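Local coordinates for putative lipoprotein (Campylobacter jejuni subsp. jejuni, PDB 4GIO), which is of unknown function but is a predicted lipoprotein whose single domain is a novel variant of the immunoglobulin fold, at residues N12-L24 against T94-K106. Numbering follows the deposited sequence.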
ATOM      1  N   ASN A  12       8.572  -4.801  -6.804  1.00 41.32           N
ATOM      2  CA  ASN A  12       7.336  -5.178  -7.468  1.00 39.22           C
ATOM      3  C   ASN A  12       6.139  -5.172  -6.453  1.00 34.30           C
ATOM      4  O   ASN A  12       5.011  -5.528  -6.785  1.00 33.45           O
ATOM      5  CB  ASN A  12       7.486  -6.510  -8.184  1.00 41.04           C
ATOM      6  CG  ASN A  12       6.399  -6.719  -9.237  1.00 45.97           C
ATOM      7  OD1 ASN A  12       5.209  -6.870  -8.892  1.00 52.91           O
ATOM      8  ND2 ASN A  12       6.788  -6.704 -10.534  1.00 49.64           N
ATOM      9  N   THR A  13       6.413  -4.758  -5.216  1.00 30.00           N
ATOM     10  CA  THR A  13       5.378  -4.641  -4.190  1.00 25.21           C
ATOM     11  C   THR A  13       4.696  -3.276  -4.211  1.00 23.50           C
ATOM     12  O   THR A  13       3.454  -3.176  -4.158  1.00 21.72           O
ATOM     13  CB  THR A  13       5.964  -4.916  -2.807  1.00 26.40           C
ATOM     14  OG1 THR A  13       6.618  -6.196  -2.819  1.00 25.52           O
ATOM     15  CG2 THR A  13       4.880  -4.940  -1.763  1.00 21.21           C
ATOM     16  N   VAL A  14       5.499  -2.206  -4.298  1.00 20.63           N
ATOM     17  CA  VAL A  14       4.905  -0.890  -4.431  1.00 19.19           C
ATOM     18  C   VAL A  14       5.185  -0.376  -5.838  1.00 19.96           C
ATOM     19  O   VAL A  14       6.322  -0.353  -6.264  1.00 21.29           O
ATOM     20  CB  VAL A  14       5.437   0.059  -3.389  1.00 19.80           C
ATOM     21  CG1 VAL A  14       4.566   1.408  -3.387  1.00 17.31           C
ATOM     22  CG2 VAL A  14       5.440  -0.596  -2.074  1.00 18.88           C
ATOM     23  N   ILE A  15       4.141  -0.058  -6.591  1.00 18.55           N
ATOM     24  CA  ILE A  15       4.299   0.355  -7.972  1.00 19.66           C
ATOM     25  C   ILE A  15       3.905   1.848  -8.050  1.00 20.23           C
ATOM     26  O   ILE A  15       2.732   2.197  -7.844  1.00 19.35           O
ATOM     27  CB  ILE A  15       3.339  -0.421  -8.859  1.00 20.42           C
ATOM     28  CG1 ILE A  15       3.645  -1.921  -8.687  1.00 21.98           C
ATOM     29  CG2 ILE A  15       3.510   0.019 -10.351  1.00 19.70           C
ATOM     30  CD1 ILE A  15       2.471  -2.784  -9.082  1.00 29.48           C
ATOM     31  N   LEU A  16       4.861   2.699  -8.373  1.00 20.28           N
ATOM     32  CA  LEU A  16       4.630   4.176  -8.455  1.00 20.28           C
ATOM     33  C   LEU A  16       4.458   4.648  -9.868  1.00 19.02           C
ATOM     34  O   LEU A  16       5.219   4.262 -10.736  1.00 18.28           O
ATOM     35  CB  LEU A  16       5.845   4.903  -7.860  1.00 20.47           C
ATOM     36  CG  LEU A  16       6.317   4.546  -6.469  1.00 21.30           C
ATOM     37  CD1 LEU A  16       7.503   5.461  -6.153  1.00 28.28           C
ATOM     38  CD2 LEU A  16       5.178   4.823  -5.476  1.00 23.04           C
ATOM     39  N   GLY A  17       3.499   5.545 -10.121  1.00 18.23           N
ATOM     40  CA  GLY A  17       3.315   6.086 -11.425  1.00 18.60           C
ATOM     41  C   GLY A  17       4.489   7.037 -11.800  1.00 18.56           C
ATOM     42  O   GLY A  17       5.245   7.500 -10.927  1.00 18.13           O
ATOM     43  N   SER A  18       4.583   7.335 -13.085  1.00 20.18           N
ATOM     44  CA  SER A  18       5.605   8.228 -13.653  1.00 22.71           C
ATOM     45  C   SER A  18       5.661   9.680 -13.113  1.00 22.95           C
ATOM     46  O   SER A  18       6.717  10.305 -13.138  1.00 23.40           O
ATOM     47  CB  SER A  18       5.546   8.214 -15.182  1.00 23.74           C
ATOM     48  OG  SER A  18       4.362   8.734 -15.687  1.00 24.87           O
ATOM     49  N   ASN A  19       4.556  10.206 -12.622  1.00 22.96           N
ATOM     50  CA  ASN A  19       4.545  11.539 -12.065  1.00 22.76           C
ATOM     51  C   ASN A  19       4.819  11.580 -10.571  1.00 24.27           C
ATOM     52  O   ASN A  19       4.680  12.628  -9.978  1.00 25.90           O
ATOM     53  CB  ASN A  19       3.249  12.242 -12.403  1.00 22.10           C
ATOM     54  CG  ASN A  19       3.074  12.433 -13.883  1.00 22.45           C
ATOM     55  OD1 ASN A  19       3.937  12.940 -14.552  1.00 21.66           O
ATOM     56  ND2 ASN A  19       1.921  12.047 -14.403  1.00 25.81           N
ATOM     57  N   LEU A  20       5.259  10.481  -9.955  1.00 22.00           N
ATOM     58  CA  LEU A  20       5.674  10.547  -8.559  1.00 21.76           C
ATOM     59  C   LEU A  20       7.210  10.383  -8.438  1.00 23.16           C
ATOM     60  O   LEU A  20       7.786   9.606  -9.174  1.00 24.23           O
ATOM     61  CB  LEU A  20       4.971   9.404  -7.795  1.00 21.38           C
ATOM     62  CG  LEU A  20       3.445   9.538  -7.798  1.00 18.69           C
ATOM     63  CD1 LEU A  20       2.829   8.396  -6.974  1.00 21.92           C
ATOM     64  CD2 LEU A  20       3.072  10.881  -7.218  1.00 18.12           C
ATOM     65  N   PRO A  21       7.836  11.015  -7.450  1.00 24.98           N
ATOM     66  CA  PRO A  21       9.257  10.794  -7.250  1.00 26.64           C
ATOM     67  C   PRO A  21       9.552   9.357  -6.794  1.00 28.02           C
ATOM     68  O   PRO A  21       8.734   8.686  -6.096  1.00 23.99           O
ATOM     69  CB  PRO A  21       9.596  11.800  -6.166  1.00 26.19           C
ATOM     70  CG  PRO A  21       8.383  11.951  -5.430  1.00 25.73           C
ATOM     71  CD  PRO A  21       7.306  11.940  -6.442  1.00 25.96           C
ATOM     72  N   LYS A  22      10.716   8.880  -7.204  1.00 29.69           N
ATOM     73  CA  LYS A  22      11.105   7.489  -6.929  1.00 31.42           C
ATOM     74  C   LYS A  22      11.287   7.310  -5.471  1.00 30.19           C
ATOM     75  O   LYS A  22      11.131   6.199  -4.990  1.00 30.62           O
ATOM     76  CB  LYS A  22      12.441   7.115  -7.617  1.00 33.23           C
ATOM     77  CG  LYS A  22      12.286   6.469  -8.989  1.00 37.78           C
ATOM     78  CD  LYS A  22      11.525   7.386  -9.963  1.00 41.76           C
ATOM     79  CE  LYS A  22      12.395   8.373 -10.745  1.00 42.22           C
ATOM     80  NZ  LYS A  22      11.565   9.581 -11.316  1.00 43.11           N
ATOM     81  N   SER A  23      11.642   8.390  -4.767  1.00 29.16           N
ATOM     82  CA  SER A  23      11.979   8.291  -3.357  1.00 28.75           C
ATOM     83  C   SER A  23      10.752   8.471  -2.463  1.00 25.88           C
ATOM     84  O   SER A  23      10.905   8.607  -1.266  1.00 26.01           O
ATOM     85  CB  SER A  23      13.083   9.289  -2.955  1.00 28.81           C
ATOM     86  OG  SER A  23      12.554  10.630  -2.857  1.00 35.77           O
ATOM     87  N   LEU A  24       9.553   8.503  -3.045  1.00 23.16           N
ATOM     88  CA  LEU A  24       8.304   8.643  -2.237  1.00 21.69           C
ATOM     89  C   LEU A  24       8.179   7.618  -1.137  1.00 21.01           C
ATOM     90  O   LEU A  24       7.867   7.948   0.003  1.00 17.96           O
ATOM     91  CB  LEU A  24       7.043   8.542  -3.097  1.00 22.00           C
ATOM     92  CG  LEU A  24       5.738   8.902  -2.330  1.00 19.19           C
ATOM     93  CD1 LEU A  24       5.708  10.386  -1.933  1.00 23.81           C
ATOM     94  CD2 LEU A  24       4.585   8.590  -3.261  1.00 22.94           C
ATOM     95  N   THR A  94      -7.770 -14.460   5.792  1.00 19.43           N
ATOM     96  CA  THR A  94      -6.562 -15.084   6.294  1.00 19.52           C
ATOM     97  C   THR A  94      -5.624 -15.675   5.223  1.00 19.13           C
ATOM     98  O   THR A  94      -4.483 -15.854   5.498  1.00 17.95           O
ATOM     99  CB  THR A  94      -6.830 -16.200   7.379  1.00 19.94           C
ATOM    100  OG1 THR A  94      -7.725 -17.146   6.826  1.00 23.38           O
ATOM    101  CG2 THR A  94      -7.410 -15.629   8.671  1.00 20.16           C
ATOM    102  N   ARG A  95      -6.105 -15.913   4.003  1.00 20.18           N
ATOM    103  CA  ARG A  95      -5.279 -16.385   2.900  1.00 19.95           C
ATOM    104  C   ARG A  95      -4.297 -15.343   2.372  1.00 18.23           C
ATOM    105  O   ARG A  95      -3.302 -15.708   1.692  1.00 19.86           O
ATOM    106  CB  ARG A  95      -6.156 -16.829   1.731  1.00 21.61           C
ATOM    107  CG  ARG A  95      -6.876 -18.151   1.929  1.00 20.87           C
ATOM    108  CD  ARG A  95      -7.846 -18.380   0.789  1.00 20.77           C
ATOM    109  NE  ARG A  95      -8.892 -17.340   0.797  1.00 20.81           N
ATOM    110  CZ  ARG A  95      -9.588 -16.970  -0.279  1.00 26.12           C
ATOM    111  NH1 ARG A  95      -9.398 -17.564  -1.467  1.00 26.20           N
ATOM    112  NH2 ARG A  95     -10.492 -16.010  -0.175  1.00 32.30           N
ATOM    113  N   ALA A  96      -4.488 -14.059   2.723  1.00 17.43           N
ATOM    114  CA  ALA A  96      -3.525 -13.002   2.309  1.00 16.43           C
ATOM    115  C   ALA A  96      -2.170 -13.206   3.001  1.00 17.27           C
ATOM    116  O   ALA A  96      -2.096 -13.232   4.261  1.00 18.38           O
ATOM    117  CB  ALA A  96      -4.139 -11.605   2.624  1.00 16.40           C
ATOM    118  N   ASN A  97      -1.100 -13.321   2.220  1.00 16.83           N
ATOM    119  CA  ASN A  97       0.275 -13.463   2.776  1.00 19.29           C
ATOM    120  C   ASN A  97       1.227 -12.410   2.224  1.00 18.51           C
ATOM    121  O   ASN A  97       2.350 -12.296   2.674  1.00 17.07           O
ATOM    122  CB  ASN A  97       0.883 -14.856   2.466  1.00 19.31           C
ATOM    123  CG  ASN A  97       0.231 -16.023   3.324  1.00 27.54           C
ATOM    124  OD1 ASN A  97       0.300 -17.197   2.904  1.00 32.15           O
ATOM    125  ND2 ASN A  97      -0.471 -15.688   4.440  1.00 28.60           N
ATOM    126  N   ASP A  98       0.790 -11.671   1.205  1.00 17.51           N
ATOM    127  CA  ASP A  98       1.580 -10.568   0.685  1.00 17.42           C
ATOM    128  C   ASP A  98       0.598  -9.545   0.059  1.00 16.32           C
ATOM    129  O   ASP A  98      -0.626  -9.731   0.108  1.00 15.91           O
ATOM    130  CB  ASP A  98       2.582 -11.132  -0.333  1.00 18.69           C
ATOM    131  CG  ASP A  98       3.746 -10.126  -0.665  1.00 23.52           C
ATOM    132  OD1 ASP A  98       3.852  -9.021  -0.020  1.00 23.21           O
ATOM    133  OD2 ASP A  98       4.501 -10.444  -1.648  1.00 26.24           O
ATOM    134  N   PHE A  99       1.105  -8.471  -0.517  1.00 16.68           N
ATOM    135  CA  PHE A  99       0.221  -7.415  -1.059  1.00 16.41           C
ATOM    136  C   PHE A  99       0.954  -6.718  -2.225  1.00 15.39           C
ATOM    137  O   PHE A  99       2.143  -6.866  -2.388  1.00 15.98           O
ATOM    138  CB  PHE A  99      -0.098  -6.373   0.038  1.00 13.69           C
ATOM    139  CG  PHE A  99       1.116  -5.478   0.411  1.00 14.94           C
ATOM    140  CD1 PHE A  99       2.088  -5.935   1.293  1.00 15.23           C
ATOM    141  CD2 PHE A  99       1.262  -4.185  -0.116  1.00 15.48           C
ATOM    142  CE1 PHE A  99       3.202  -5.154   1.673  1.00 17.39           C
ATOM    143  CE2 PHE A  99       2.386  -3.350   0.268  1.00 16.85           C
ATOM    144  CZ  PHE A  99       3.362  -3.845   1.141  1.00 17.43           C
ATOM    145  N   ARG A 100       0.202  -5.994  -3.022  1.00 16.19           N
ATOM    146  CA  ARG A 100       0.751  -5.105  -4.056  1.00 17.44           C
ATOM    147  C   ARG A 100       0.043  -3.762  -3.916  1.00 16.41           C
ATOM    148  O   ARG A 100      -1.152  -3.721  -3.729  1.00 16.60           O
ATOM    149  CB  ARG A 100       0.497  -5.668  -5.424  1.00 18.17           C
ATOM    150  CG  ARG A 100       1.243  -4.975  -6.547  1.00 22.96           C
ATOM    151  CD  ARG A 100       1.088  -5.757  -7.913  1.00 23.68           C
ATOM    152  NE  ARG A 100       2.052  -6.875  -7.875  1.00 25.35           N
ATOM    153  CZ  ARG A 100       1.754  -8.170  -7.970  1.00 23.88           C
ATOM    154  NH1 ARG A 100       0.519  -8.577  -8.219  1.00 23.72           N
ATOM    155  NH2 ARG A 100       2.737  -9.055  -7.842  1.00 27.78           N
ATOM    156  N   LEU A 101       0.800  -2.667  -3.975  1.00 16.09           N
ATOM    157  CA  LEU A 101       0.250  -1.354  -3.750  1.00 15.71           C
ATOM    158  C   LEU A 101       0.543  -0.475  -4.958  1.00 15.65           C
ATOM    159  O   LEU A 101       1.698  -0.258  -5.270  1.00 18.67           O
ATOM    160  CB  LEU A 101       0.806  -0.727  -2.461  1.00 14.37           C
ATOM    161  CG  LEU A 101       0.431   0.740  -2.181  1.00 15.78           C
ATOM    162  CD1 LEU A 101      -1.098   0.916  -1.950  1.00 14.77           C
ATOM    163  CD2 LEU A 101       1.160   1.269  -0.920  1.00 15.68           C
ATOM    164  N   GLU A 102      -0.483   0.015  -5.633  1.00 14.23           N
ATOM    165  CA  GLU A 102      -0.224   0.985  -6.698  1.00 14.72           C
ATOM    166  C   GLU A 102      -0.443   2.421  -6.170  1.00 14.05           C
ATOM    167  O   GLU A 102      -1.380   2.653  -5.444  1.00 12.87           O
ATOM    168  CB  GLU A 102      -1.223   0.763  -7.848  1.00 13.61           C
ATOM    169  CG  GLU A 102      -1.076  -0.569  -8.500  1.00 18.65           C
ATOM    170  CD  GLU A 102      -2.175  -0.804  -9.559  1.00 19.43           C
ATOM    171  OE1 GLU A 102      -2.962   0.111  -9.800  1.00 19.42           O
ATOM    172  OE2 GLU A 102      -2.222  -1.870 -10.186  1.00 16.81           O
ATOM    173  N   ILE A 103       0.410   3.350  -6.534  1.00 14.23           N
ATOM    174  CA  ILE A 103       0.252   4.742  -6.171  1.00 13.92           C
ATOM    175  C   ILE A 103       0.476   5.636  -7.386  1.00 14.54           C
ATOM    176  O   ILE A 103       1.427   5.504  -8.081  1.00 12.23           O
ATOM    177  CB  ILE A 103       1.219   5.198  -5.039  1.00 13.04           C
ATOM    178  CG1 ILE A 103       1.234   4.225  -3.906  1.00 13.39           C
ATOM    179  CG2 ILE A 103       0.856   6.578  -4.491  1.00 12.57           C
ATOM    180  CD1 ILE A 103       2.237   4.497  -2.916  1.00 16.52           C
ATOM    181  N   LYS A 104      -0.462   6.522  -7.610  1.00 16.05           N
ATOM    182  CA  LYS A 104      -0.318   7.486  -8.727  1.00 17.27           C
ATOM    183  C   LYS A 104      -0.675   8.869  -8.218  1.00 17.84           C
ATOM    184  O   LYS A 104      -1.354   8.978  -7.204  1.00 15.87           O
ATOM    185  CB  LYS A 104      -1.271   7.135  -9.846  1.00 17.85           C
ATOM    186  CG  LYS A 104      -2.752   7.021  -9.405  1.00 19.29           C
ATOM    187  CD  LYS A 104      -3.699   6.865 -10.618  1.00 25.11           C
ATOM    188  CE  LYS A 104      -5.183   6.550 -10.184  1.00 26.54           C
ATOM    189  NZ  LYS A 104      -5.933   5.812 -11.277  1.00 30.42           N
ATOM    190  N   ALA A 105      -0.289   9.901  -8.984  1.00 19.39           N
ATOM    191  CA  ALA A 105      -0.630  11.295  -8.636  1.00 22.01           C
ATOM    192  C   ALA A 105      -2.098  11.515  -8.954  1.00 23.42           C
ATOM    193  O   ALA A 105      -2.594  10.975  -9.934  1.00 22.26           O
ATOM    194  CB  ALA A 105       0.275  12.282  -9.438  1.00 21.72           C
ATOM    195  N   LYS A 106      -2.812  12.252  -8.115  1.00 25.49           N
ATOM    196  CA  LYS A 106      -4.254  12.552  -8.323  1.00 29.59           C
ATOM    197  C   LYS A 106      -4.429  13.266  -9.654  1.00 30.28           C
ATOM    198  O   LYS A 106      -3.709  14.245  -9.872  1.00 33.51           O
ATOM    199  CB  LYS A 106      -4.758  13.386  -7.141  1.00 29.69           C
ATOM    200  CG  LYS A 106      -6.013  14.343  -7.330  1.00 34.66           C
ATOM    201  CD  LYS A 106      -7.373  13.635  -7.144  1.00 41.04           C
ATOM    202  CE  LYS A 106      -7.693  13.242  -5.681  1.00 40.66           C
ATOM    203  NZ  LYS A 106      -8.594  11.998  -5.548  1.00 32.23           N
TER
HETATM  204  O   HOH W   1       4.543  -8.177  -3.192  1.00 20.39           O
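Ile15 and its neighbours pair in parallel with Leu101 to Ile103, which places the short strand 14-16 at the edge of a mixed sheet in this immunoglobulin-like sandwich, beside the final strand 98-105. Four backbone bonds join them: Leu101 N to Thr13 O (2.7 Å), Ile15 N to Leu101 O, Ile103 N to Ile15 O, and Gly17 N to Ile103 O, the most bent at 151°. On the face toward the other sheet, Ile103 CD1 touches both Val14 CG1 and Leu16 CD2, 3.9 Å from each, while its CG2 branch meets Leu20 CD1 at 3.7 Å. Past Gly17 the chain makes a type I turn to Leu20, whose other methyl, CD2, rests on Ala105 CB; Leu44 and Val42 of strand 38-44 pack onto Ile103 and Leu101 from the opposing sheet. The other face carries Ile15, whose CD1 lies against the aliphatic part of Arg100, 3.5 Å from CD. A bend at chi3 (-80°) turns that arginine's NE to Asn12, where it makes weak bonds to both O and OD1; the amide and guanidinium planes stand nearly perpendicular. At the start of the pairing, Thr13 CG2 sits over one face of the Phe99 ring, 3.7 Å from its centroid, in a CH-pi contact, and the ring also stacks with Phe40. With CG2 anti to the backbone N, Thr13 OG1 lies beside that N and donates to a water at 2.9 Å, which in turn donates to Asp98 OD2 and Phe99 O.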